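Local coordinates for protein TCR beta chain (PDB 6LIR) that forms the beta subunit of the chicken alpha-beta T-cell receptor, which probably recognises peptide antigens presented by MHC molecules on other cells, at residues L10-R21 with E69-K80; L151-G159 with L196-F205. All blocks are in the same frame, centred on the assembly; numbering follows the deposited sequence.

Contact 1: residues L10-R21 with E69-K80; sequences LKEDENATLSCR and EVFHLDIISAKK
His72 reaches across to Thr17 and Ser19 on the neighbouring antiparallel strand. Its CB lies 3.9 Å from Thr17 CG2. The chain then turns with CG anti to the carbonyl carbon (chi1 -60°), bringing ND1 to 2.6 Å from Ser19 OG and CE1 to 3.1 Å from the same oxygen. The hydroxyl meets the imidazole at its edge, close to the ring plane, and either partner could donate. Val70 CG1 lies over one ring face, offset toward the rim, and NE2, on the far side of the ring from CB, makes a weak hydrogen bond with Ser66 OG on strand 61-67. With an alanine here, Ser19 OG is likely to be left without its imidazole partner and Ser66 without its weak link. Strands 16-21 and 70-75, their directions 159° apart, are strands B and E of the immunoglobulin V domain. Their opposite face, with Leu18, Cys20, Phe71, Leu73 and Ile75, turns inward; Cys20 is disulfide-bonded to Cys88, and Trp31 NE1 bonds to Phe71 O. Beyond the strands, Asn15 OD1 stands in for a backbone carbonyl: Ser77 N meets it at 2.9 Å, nearly straight (178°). Ala78 N then bonds to Glu14 O at 2.8 Å.

Contact 2: residues L151-G159 with L196-F205; sequences LNLVWKVNG and LNRFECIANF
Asn158 uses its side-chain amide to extend the pairing with Arg198 and Asn197 where the strand has ended, its own backbone being in the left-handed region (phi 53°). Backbone pairing contributes Asn158 N to Arg198 O, and in return Arg198 N donates to Asn158 OD1 at 2.6 Å, from above the amide plane rather than on a lone pair. The other amide branch, ND2, donates to Asn197 OD1 at 3.1 Å, with that oxygen in the plane of the Asn158 amide. Asn197 ND2 is itself bonded to Glu191 O. Strands 152-157 and 198-205 correspond to C and F of the immunoglobulin C1 domain, and Trp155 and Cys201 are its core tryptophan and one disulfide cysteine. Cys201 CB sits 3.9 Å from the centroid of the Trp155 six-membered ring, only 10° off its normal, a CH-pi contact; SG, bonded to Cys141, is farther above the same ring. Trp155 NE1 is hydrogen-bonded to Ser183 OG, which fixes the five-membered-ring end of the indole. Beside it, Leu153 CD1 wedges against Cys201 SG at 3.7 Å and Ala203 CB at 3.6 Å. On the other face, Lys156 runs extended across Ile202, Lys156 CG lying 3.7 Å from Ile202 CD1.

How the contacts relate
Contact 1 closes before contact 2 opens along the chain, and the two lie on opposite sides of its centre, one in the V-set and one in the C1-set domain. Their centres are 30 Å apart and their nearest atoms about 11 Å, with no touch. Their strands belong to different sheets. Contact 1 joins two neighbours in the sheet of strands 16-21, 70-75 and 61-67; contact 2 pairs the two inner strands of the sheet of 160-162, 152-157, 198-207 and 210-219. Each holds one half of its domain's disulfide, the earlier cysteine, on strand B, in contact 1 and the later one, on strand F, in contact 2, consistent with two separately built sandwiches in one receptor chain.

Contact 1: residues L10-R21 with E69-K80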
loop_
_atom_site.group_PDB
_atom_site.type_symbol
_atom_site.label_atom_id
_atom_site.label_comp_id
_atom_site.label_asym_id
_atom_site.label_seq_id
_atom_site.Cartn_x
_atom_site.Cartn_y
_atom_site.Cartn_z
ATOM N N LEU B 10 -20.030 3.412 -3.999
ATOM C CA LEU B 10 -21.434 3.696 -3.759
ATOM C C LEU B 10 -21.806 5.057 -4.328
ATOM O O LEU B 10 -20.956 5.925 -4.539
ATOM C CB LEU B 10 -21.762 3.676 -2.261
ATOM C CG LEU B 10 -21.517 2.382 -1.496
ATOM C CD1 LEU B 10 -21.896 2.582 -0.046
ATOM C CD2 LEU B 10 -22.308 1.241 -2.120
ATOM N N LYS B 11 -23.101 5.229 -4.562
ATOM C CA LYS B 11 -23.682 6.509 -4.930
ATOM C C LYS B 11 -24.255 7.189 -3.693
ATOM O O LYS B 11 -24.491 6.557 -2.661
ATOM C CB LYS B 11 -24.774 6.344 -5.994
ATOM C CG LYS B 11 -24.264 6.147 -7.421
ATOM C CD LYS B 11 -24.813 4.860 -8.025
ATOM C CE LYS B 11 -24.072 3.672 -7.465
ATOM N NZ LYS B 11 -24.475 2.329 -7.999
ATOM N N GLU B 12 -24.458 8.499 -3.805
ATOM C CA GLU B 12 -25.017 9.269 -2.702
ATOM C C GLU B 12 -26.389 8.730 -2.312
ATOM O O GLU B 12 -27.176 8.311 -3.167
ATOM C CB GLU B 12 -25.125 10.741 -3.094
ATOM C CG GLU B 12 -24.929 11.716 -1.951
ATOM C CD GLU B 12 -24.079 12.902 -2.351
ATOM O OE1 GLU B 12 -22.993 13.086 -1.761
ATOM O OE2 GLU B 12 -24.492 13.646 -3.266
ATOM N N ASP B 13 -26.651 8.705 -1.004
ATOM C CA ASP B 13 -27.905 8.288 -0.378
ATOM C C ASP B 13 -28.082 6.778 -0.404
ATOM O O ASP B 13 -29.071 6.272 0.141
ATOM C CB ASP B 13 -29.138 8.950 -1.013
ATOM C CG ASP B 13 -29.137 10.457 -0.855
ATOM O OD1 ASP B 13 -28.138 11.100 -1.245
ATOM O OD2 ASP B 13 -30.136 11.004 -0.340
ATOM N N GLU B 14 -27.162 6.040 -1.015
ATOM C CA GLU B 14 -27.277 4.594 -1.101
ATOM C C GLU B 14 -27.095 3.946 0.263
ATOM O O GLU B 14 -26.411 4.471 1.144
ATOM C CB GLU B 14 -26.239 4.036 -2.065
ATOM C CG GLU B 14 -26.818 3.274 -3.222
ATOM C CD GLU B 14 -25.761 2.481 -3.935
ATOM O OE1 GLU B 14 -25.064 3.073 -4.775
ATOM O OE2 GLU B 14 -25.622 1.274 -3.659
ATOM N N ASN B 15 -27.727 2.793 0.433
ATOM C CA ASN B 15 -27.443 1.941 1.573
ATOM C C ASN B 15 -26.600 0.764 1.106
ATOM O O ASN B 15 -26.669 0.346 -0.053
ATOM C CB ASN B 15 -28.732 1.433 2.222
ATOM C CG ASN B 15 -29.518 2.535 2.902
ATOM O OD1 ASN B 15 -28.953 3.522 3.374
ATOM N ND2 ASN B 15 -30.836 2.371 2.959
ATOM N N ALA B 16 -25.801 0.231 2.025
ATOM C CA ALA B 16 -24.891 -0.850 1.685
ATOM C C ALA B 16 -24.430 -1.522 2.963
ATOM O O ALA B 16 -24.374 -0.898 4.026
ATOM C CB ALA B 16 -23.685 -0.351 0.885
ATOM N N THR B 17 -24.082 -2.797 2.839
ATOM C CA THR B 17 -23.581 -3.592 3.947
ATOM C C THR B 17 -22.193 -4.108 3.604
ATOM O O THR B 17 -21.993 -4.705 2.539
ATOM C CB THR B 17 -24.521 -4.762 4.250
ATOM O OG1 THR B 17 -25.758 -4.257 4.767
ATOM C CG2 THR B 17 -23.894 -5.710 5.264
ATOM N N LEU B 18 -21.234 -3.857 4.491
ATOM C CA LEU B 18 -19.942 -4.522 4.440
ATOM C C LEU B 18 -19.959 -5.629 5.481
ATOM O O LEU B 18 -20.252 -5.383 6.657
ATOM C CB LEU B 18 -18.793 -3.552 4.719
ATOM C CG LEU B 18 -18.469 -2.468 3.689
ATOM C CD1 LEU B 18 -17.327 -1.578 4.188
ATOM C CD2 LEU B 18 -18.121 -3.089 2.350
ATOM N N SER B 19 -19.648 -6.840 5.051
ATOM C CA SER B 19 -19.725 -8.000 5.918
ATOM C C SER B 19 -18.341 -8.599 6.086
ATOM O O SER B 19 -17.663 -8.890 5.099
ATOM C CB SER B 19 -20.717 -9.030 5.367
ATOM O OG SER B 19 -21.981 -8.433 5.120
ATOM N N CYS B 20 -17.931 -8.776 7.332
ATOM C CA CYS B 20 -16.647 -9.373 7.657
ATOM C C CYS B 20 -16.837 -10.798 8.148
ATOM O O CYS B 20 -17.750 -11.082 8.930
ATOM C CB CYS B 20 -15.917 -8.555 8.718
ATOM S SG CYS B 20 -14.397 -9.307 9.312
ATOM N N ARG B 21 -15.975 -11.692 7.679
ATOM C CA ARG B 21 -16.108 -13.111 7.962
ATOM C C ARG B 21 -14.774 -13.636 8.450
ATOM O O ARG B 21 -13.741 -13.408 7.813
ATOM C CB ARG B 21 -16.570 -13.897 6.730
ATOM C CG ARG B 21 -17.909 -13.449 6.192
ATOM C CD ARG B 21 -18.098 -13.839 4.733
ATOM N NE ARG B 21 -19.191 -13.085 4.129
ATOM C CZ ARG B 21 -20.474 -13.395 4.258
ATOM N NH1 ARG B 21 -20.838 -14.459 4.963
ATOM N NH2 ARG B 21 -21.397 -12.641 3.677
ATOM N N GLU B 69 -19.276 -16.042 13.162
ATOM C CA GLU B 69 -18.333 -15.883 12.061
ATOM C C GLU B 69 -18.459 -14.553 11.330
ATOM O O GLU B 69 -17.511 -14.151 10.646
ATOM C CB GLU B 69 -18.505 -17.019 11.041
ATOM C CG GLU B 69 -18.228 -18.411 11.586
ATOM C CD GLU B 69 -19.434 -19.015 12.280
ATOM O OE1 GLU B 69 -19.292 -20.093 12.896
ATOM O OE2 GLU B 69 -20.522 -18.405 12.213
ATOM N N VAL B 70 -19.585 -13.855 11.461
ATOM C CA VAL B 70 -19.948 -12.785 10.540
ATOM C C VAL B 70 -20.343 -11.547 11.330
ATOM O O VAL B 70 -21.181 -11.622 12.237
ATOM C CB VAL B 70 -21.102 -13.208 9.607
ATOM C CG1 VAL B 70 -21.444 -12.081 8.644
ATOM C CG2 VAL B 70 -20.739 -14.471 8.847
ATOM N N PHE B 71 -19.774 -10.403 10.954
ATOM C CA PHE B 71 -20.087 -9.117 11.568
ATOM C C PHE B 71 -20.372 -8.128 10.447
ATOM O O PHE B 71 -19.472 -7.794 9.666
ATOM C CB PHE B 71 -18.930 -8.638 12.446
ATOM C CG PHE B 71 -19.263 -7.455 13.308
ATOM C CD1 PHE B 71 -20.558 -7.239 13.748
ATOM C CD2 PHE B 71 -18.271 -6.563 13.687
ATOM C CE1 PHE B 71 -20.861 -6.150 14.551
ATOM C CE2 PHE B 71 -18.567 -5.473 14.486
ATOM C CZ PHE B 71 -19.863 -5.264 14.919
ATOM N N HIS B 72 -21.614 -7.655 10.374
ATOM C CA HIS B 72 -22.041 -6.756 9.312
ATOM C C HIS B 72 -21.894 -5.304 9.740
ATOM O O HIS B 72 -22.242 -4.937 10.865
ATOM C CB HIS B 72 -23.503 -7.015 8.936
ATOM C CG HIS B 72 -23.772 -8.405 8.457
ATOM N ND1 HIS B 72 -23.502 -8.812 7.168
ATOM C CD2 HIS B 72 -24.299 -9.479 9.089
ATOM C CE1 HIS B 72 -23.845 -10.081 7.030
ATOM N NE2 HIS B 72 -24.330 -10.509 8.180
ATOM N N LEU B 73 -21.415 -4.475 8.816
ATOM C CA LEU B 73 -21.397 -3.026 8.976
ATOM C C LEU B 73 -22.316 -2.424 7.924
ATOM O O LEU B 73 -22.083 -2.600 6.723
ATOM C CB LEU B 73 -19.980 -2.463 8.846
ATOM C CG LEU B 73 -19.866 -0.945 9.029
ATOM C CD1 LEU B 73 -20.118 -0.540 10.480
ATOM C CD2 LEU B 73 -18.510 -0.431 8.552
ATOM N N ASP B 74 -23.352 -1.718 8.368
ATOM C CA ASP B 74 -24.345 -1.143 7.471
ATOM C C ASP B 74 -24.053 0.339 7.280
ATOM O O ASP B 74 -23.850 1.068 8.256
ATOM C CB ASP B 74 -25.762 -1.330 8.022
ATOM C CG ASP B 74 -26.190 -2.786 8.059
ATOM O OD1 ASP B 74 -25.857 -3.533 7.115
ATOM O OD2 ASP B 74 -26.862 -3.183 9.034
ATOM N N ILE B 75 -24.034 0.776 6.024
ATOM C CA ILE B 75 -23.787 2.168 5.668
ATOM C C ILE B 75 -25.140 2.821 5.411
ATOM O O ILE B 75 -25.827 2.491 4.439
ATOM C CB ILE B 75 -22.874 2.284 4.440
ATOM C CG1 ILE B 75 -21.516 1.624 4.707
ATOM C CG2 ILE B 75 -22.727 3.744 4.025
ATOM C CD1 ILE B 75 -20.431 2.581 5.143
ATOM N N ILE B 76 -25.515 3.752 6.278
ATOM C CA ILE B 76 -26.809 4.426 6.218
ATOM C C ILE B 76 -26.674 5.720 5.422
ATOM O O ILE B 76 -25.907 6.610 5.809
ATOM C CB ILE B 76 -27.356 4.703 7.626
ATOM C CG1 ILE B 76 -27.349 3.423 8.465
ATOM C CG2 ILE B 76 -28.759 5.282 7.544
ATOM C CD1 ILE B 76 -28.085 2.263 7.826
ATOM N N SER B 77 -27.424 5.831 4.322
ATOM C CA SER B 77 -27.499 7.067 3.539
ATOM C C SER B 77 -26.110 7.588 3.167
ATOM O O SER B 77 -25.677 8.661 3.590
ATOM C CB SER B 77 -28.304 8.133 4.285
ATOM O OG SER B 77 -28.204 9.390 3.637
ATOM N N ALA B 78 -25.406 6.761 2.393
ATOM C CA ALA B 78 -24.007 6.976 2.043
ATOM C C ALA B 78 -23.726 8.406 1.601
ATOM O O ALA B 78 -24.438 8.980 0.775
ATOM C CB ALA B 78 -23.592 6.002 0.937
ATOM N N LYS B 79 -22.675 8.967 2.179
ATOM C CA LYS B 79 -22.273 10.353 2.033
ATOM C C LYS B 79 -20.790 10.370 1.690
ATOM O O LYS B 79 -20.070 9.401 1.940
ATOM C CB LYS B 79 -22.514 11.165 3.315
ATOM C CG LYS B 79 -23.975 11.351 3.699
ATOM C CD LYS B 79 -24.610 12.507 2.941
ATOM C CE LYS B 79 -26.059 12.205 2.596
ATOM N NZ LYS B 79 -26.162 11.230 1.475
ATOM N N LYS B 80 -20.345 11.474 1.087
ATOM C CA LYS B 80 -18.917 11.652 0.837
ATOM C C LYS B 80 -18.120 11.380 2.106
ATOM O O LYS B 80 -17.035 10.788 2.059
ATOM C CB LYS B 80 -18.632 13.074 0.348
ATOM C CG LYS B 80 -19.284 13.436 -0.965
ATOM C CD LYS B 80 -18.514 12.878 -2.146
ATOM C CE LYS B 80 -17.612 13.933 -2.771
ATOM N NZ LYS B 80 -18.244 14.580 -3.954
#

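Contact 2: residues L151-G159 with L196-F205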
loop_
_atom_site.group_PDB
_atom_site.type_symbol
_atom_site.label_atom_id
_atom_site.label_comp_id
_atom_site.label_asym_id
_atom_site.label_seq_id
_atom_site.Cartn_x
_atom_site.Cartn_y
_atom_site.Cartn_z
ATOM N N LEU B 151 -7.936 1.872 -7.385
ATOM C CA LEU B 151 -7.813 0.753 -8.302
ATOM C C LEU B 151 -6.615 -0.067 -7.853
ATOM O O LEU B 151 -5.647 0.479 -7.319
ATOM C CB LEU B 151 -7.646 1.252 -9.741
ATOM C CG LEU B 151 -7.363 0.283 -10.883
ATOM C CD1 LEU B 151 -8.037 0.816 -12.122
ATOM C CD2 LEU B 151 -5.864 0.132 -11.116
ATOM N N ASN B 152 -6.690 -1.380 -8.051
ATOM C CA ASN B 152 -5.600 -2.268 -7.680
ATOM C C ASN B 152 -4.944 -2.827 -8.932
ATOM O O ASN B 152 -5.630 -3.242 -9.872
ATOM C CB ASN B 152 -6.101 -3.421 -6.806
ATOM C CG ASN B 152 -6.233 -3.031 -5.351
ATOM O OD1 ASN B 152 -7.294 -3.198 -4.748
ATOM N ND2 ASN B 152 -5.154 -2.509 -4.776
ATOM N N LEU B 153 -3.612 -2.848 -8.928
ATOM C CA LEU B 153 -2.818 -3.365 -10.037
ATOM C C LEU B 153 -1.873 -4.426 -9.492
ATOM O O LEU B 153 -1.091 -4.145 -8.579
ATOM C CB LEU B 153 -2.037 -2.226 -10.702
ATOM C CG LEU B 153 -1.741 -2.245 -12.200
ATOM C CD1 LEU B 153 -3.012 -2.368 -13.014
ATOM C CD2 LEU B 153 -0.982 -0.981 -12.584
ATOM N N VAL B 154 -1.927 -5.633 -10.058
ATOM C CA VAL B 154 -1.064 -6.722 -9.617
ATOM C C VAL B 154 -0.449 -7.402 -10.830
ATOM O O VAL B 154 -0.932 -7.276 -11.957
ATOM C CB VAL B 154 -1.817 -7.759 -8.752
ATOM C CG1 VAL B 154 -2.244 -7.147 -7.429
ATOM C CG2 VAL B 154 -3.015 -8.314 -9.510
ATOM N N TRP B 155 0.617 -8.157 -10.576
ATOM C CA TRP B 155 1.291 -8.931 -11.605
ATOM C C TRP B 155 1.128 -10.422 -11.346
ATOM O O TRP B 155 1.196 -10.873 -10.199
ATOM C CB TRP B 155 2.784 -8.598 -11.653
ATOM C CG TRP B 155 3.120 -7.263 -12.233
ATOM C CD1 TRP B 155 3.287 -6.092 -11.552
ATOM C CD2 TRP B 155 3.366 -6.967 -13.610
ATOM N NE1 TRP B 155 3.613 -5.079 -12.424
ATOM C CE2 TRP B 155 3.665 -5.590 -13.694
ATOM C CE3 TRP B 155 3.358 -7.729 -14.784
ATOM C CZ2 TRP B 155 3.954 -4.962 -14.903
ATOM C CZ3 TRP B 155 3.643 -7.102 -15.983
ATOM C CH2 TRP B 155 3.939 -5.733 -16.033
ATOM N N LYS B 156 0.922 -11.183 -12.419
ATOM C CA LYS B 156 1.111 -12.624 -12.415
ATOM C C LYS B 156 2.175 -12.994 -13.438
ATOM O O LYS B 156 2.185 -12.457 -14.550
ATOM C CB LYS B 156 -0.198 -13.359 -12.715
ATOM C CG LYS B 156 -1.208 -13.302 -11.578
ATOM C CD LYS B 156 -2.392 -14.223 -11.839
ATOM C CE LYS B 156 -3.355 -14.221 -10.670
ATOM N NZ LYS B 156 -4.562 -15.050 -10.938
ATOM N N VAL B 157 3.053 -13.926 -13.081
ATOM C CA VAL B 157 4.019 -14.482 -14.020
ATOM C C VAL B 157 3.713 -15.967 -14.160
ATOM O O VAL B 157 3.872 -16.735 -13.202
ATOM C CB VAL B 157 5.469 -14.255 -13.569
ATOM C CG1 VAL B 157 6.428 -14.910 -14.547
ATOM C CG2 VAL B 157 5.762 -12.767 -13.454
ATOM N N ASN B 158 3.295 -16.370 -15.358
ATOM C CA ASN B 158 2.918 -17.748 -15.659
ATOM C C ASN B 158 1.880 -18.258 -14.657
ATOM O O ASN B 158 2.063 -19.273 -13.984
ATOM C CB ASN B 158 4.151 -18.653 -15.695
ATOM C CG ASN B 158 5.079 -18.322 -16.847
ATOM O OD1 ASN B 158 4.631 -17.924 -17.923
ATOM N ND2 ASN B 158 6.379 -18.482 -16.627
ATOM N N GLY B 159 0.770 -17.525 -14.572
ATOM C CA GLY B 159 -0.335 -17.893 -13.712
ATOM C C GLY B 159 -0.122 -17.704 -12.224
ATOM O O GLY B 159 -1.077 -17.882 -11.459
ATOM N N LEU B 196 8.199 -18.269 -23.713
ATOM C CA LEU B 196 7.152 -18.981 -22.994
ATOM C C LEU B 196 6.698 -18.253 -21.735
ATOM O O LEU B 196 5.611 -18.549 -21.223
ATOM C CB LEU B 196 7.626 -20.389 -22.634
ATOM C CG LEU B 196 8.041 -21.211 -23.855
ATOM C CD1 LEU B 196 8.727 -22.498 -23.432
ATOM C CD2 LEU B 196 6.838 -21.493 -24.747
ATOM N N ASN B 197 7.502 -17.322 -21.224
ATOM C CA ASN B 197 7.153 -16.636 -19.987
ATOM C C ASN B 197 6.017 -15.651 -20.234
ATOM O O ASN B 197 6.104 -14.772 -21.099
ATOM C CB ASN B 197 8.375 -15.921 -19.416
ATOM C CG ASN B 197 9.269 -16.852 -18.620
ATOM O OD1 ASN B 197 8.883 -17.978 -18.299
ATOM N ND2 ASN B 197 10.471 -16.387 -18.298
ATOM N N ARG B 198 4.948 -15.806 -19.469
ATOM C CA ARG B 198 3.744 -15.002 -19.612
ATOM C C ARG B 198 3.723 -13.965 -18.494
ATOM O O ARG B 198 3.552 -14.313 -17.321
ATOM C CB ARG B 198 2.500 -15.885 -19.589
ATOM C CG ARG B 198 1.191 -15.143 -19.409
ATOM C CD ARG B 198 0.044 -15.976 -19.956
ATOM N NE ARG B 198 -0.507 -16.869 -18.943
ATOM C CZ ARG B 198 -0.071 -18.105 -18.720
ATOM N NH1 ARG B 198 -0.632 -18.843 -17.772
ATOM N NH2 ARG B 198 0.922 -18.607 -19.446
ATOM N N PHE B 199 3.883 -12.694 -18.854
ATOM C CA PHE B 199 3.936 -11.609 -17.882
ATOM C C PHE B 199 2.599 -10.882 -17.928
ATOM O O PHE B 199 2.254 -10.255 -18.933
ATOM C CB PHE B 199 5.094 -10.658 -18.174
ATOM C CG PHE B 199 6.438 -11.320 -18.154
ATOM C CD1 PHE B 199 7.084 -11.584 -16.954
ATOM C CD2 PHE B 199 7.052 -11.689 -19.337
ATOM C CE1 PHE B 199 8.325 -12.202 -16.943
ATOM C CE2 PHE B 199 8.285 -12.304 -19.333
ATOM C CZ PHE B 199 8.924 -12.562 -18.138
ATOM N N GLU B 200 1.845 -10.988 -16.837
ATOM C CA GLU B 200 0.447 -10.590 -16.796
ATOM C C GLU B 200 0.266 -9.486 -15.768
ATOM O O GLU B 200 0.591 -9.661 -14.589
ATOM C CB GLU B 200 -0.433 -11.795 -16.467
ATOM C CG GLU B 200 -1.888 -11.490 -16.194
ATOM C CD GLU B 200 -2.730 -12.753 -16.182
ATOM O OE1 GLU B 200 -3.976 -12.647 -16.182
ATOM O OE2 GLU B 200 -2.139 -13.856 -16.168
ATOM N N CYS B 201 -0.258 -8.355 -16.220
ATOM C CA CYS B 201 -0.639 -7.255 -15.353
ATOM C C CYS B 201 -2.155 -7.214 -15.287
ATOM O O CYS B 201 -2.818 -7.181 -16.327
ATOM C CB CYS B 201 -0.098 -5.924 -15.878
ATOM S SG CYS B 201 -0.703 -4.494 -14.945
ATOM N N ILE B 202 -2.699 -7.178 -14.073
ATOM C CA ILE B 202 -4.140 -7.240 -13.860
ATOM C C ILE B 202 -4.583 -5.982 -13.126
ATOM O O ILE B 202 -3.998 -5.610 -12.104
ATOM C CB ILE B 202 -4.538 -8.495 -13.061
ATOM C CG1 ILE B 202 -4.109 -9.764 -13.797
ATOM C CG2 ILE B 202 -6.039 -8.509 -12.768
ATOM C CD1 ILE B 202 -3.654 -10.868 -12.864
ATOM N N ALA B 203 -5.648 -5.358 -13.615
ATOM C CA ALA B 203 -6.240 -4.215 -12.942
ATOM C C ALA B 203 -7.591 -4.646 -12.392
ATOM O O ALA B 203 -8.482 -5.030 -13.154
ATOM C CB ALA B 203 -6.391 -3.031 -13.897
ATOM N N ASN B 204 -7.735 -4.583 -11.074
ATOM C CA ASN B 204 -8.980 -4.931 -10.407
ATOM C C ASN B 204 -9.664 -3.649 -9.961
ATOM O O ASN B 204 -9.025 -2.775 -9.368
ATOM C CB ASN B 204 -8.723 -5.862 -9.218
ATOM C CG ASN B 204 -8.016 -7.143 -9.625
ATOM O OD1 ASN B 204 -8.541 -7.930 -10.412
ATOM N ND2 ASN B 204 -6.813 -7.351 -9.103
ATOM N N PHE B 205 -10.957 -3.542 -10.241
ATOM C CA PHE B 205 -11.707 -2.333 -9.934
ATOM C C PHE B 205 -13.158 -2.725 -9.681
ATOM O O PHE B 205 -13.501 -3.911 -9.650
ATOM C CB PHE B 205 -11.556 -1.297 -11.058
ATOM C CG PHE B 205 -11.947 -1.806 -12.418
ATOM C CD1 PHE B 205 -11.033 -2.480 -13.212
ATOM C CD2 PHE B 205 -13.224 -1.595 -12.910
ATOM C CE1 PHE B 205 -11.392 -2.946 -14.466
ATOM C CE2 PHE B 205 -13.587 -2.058 -14.163
ATOM C CZ PHE B 205 -12.668 -2.733 -14.941
HETATM O O HOH W 1 0.646 -15.199 -15.816
#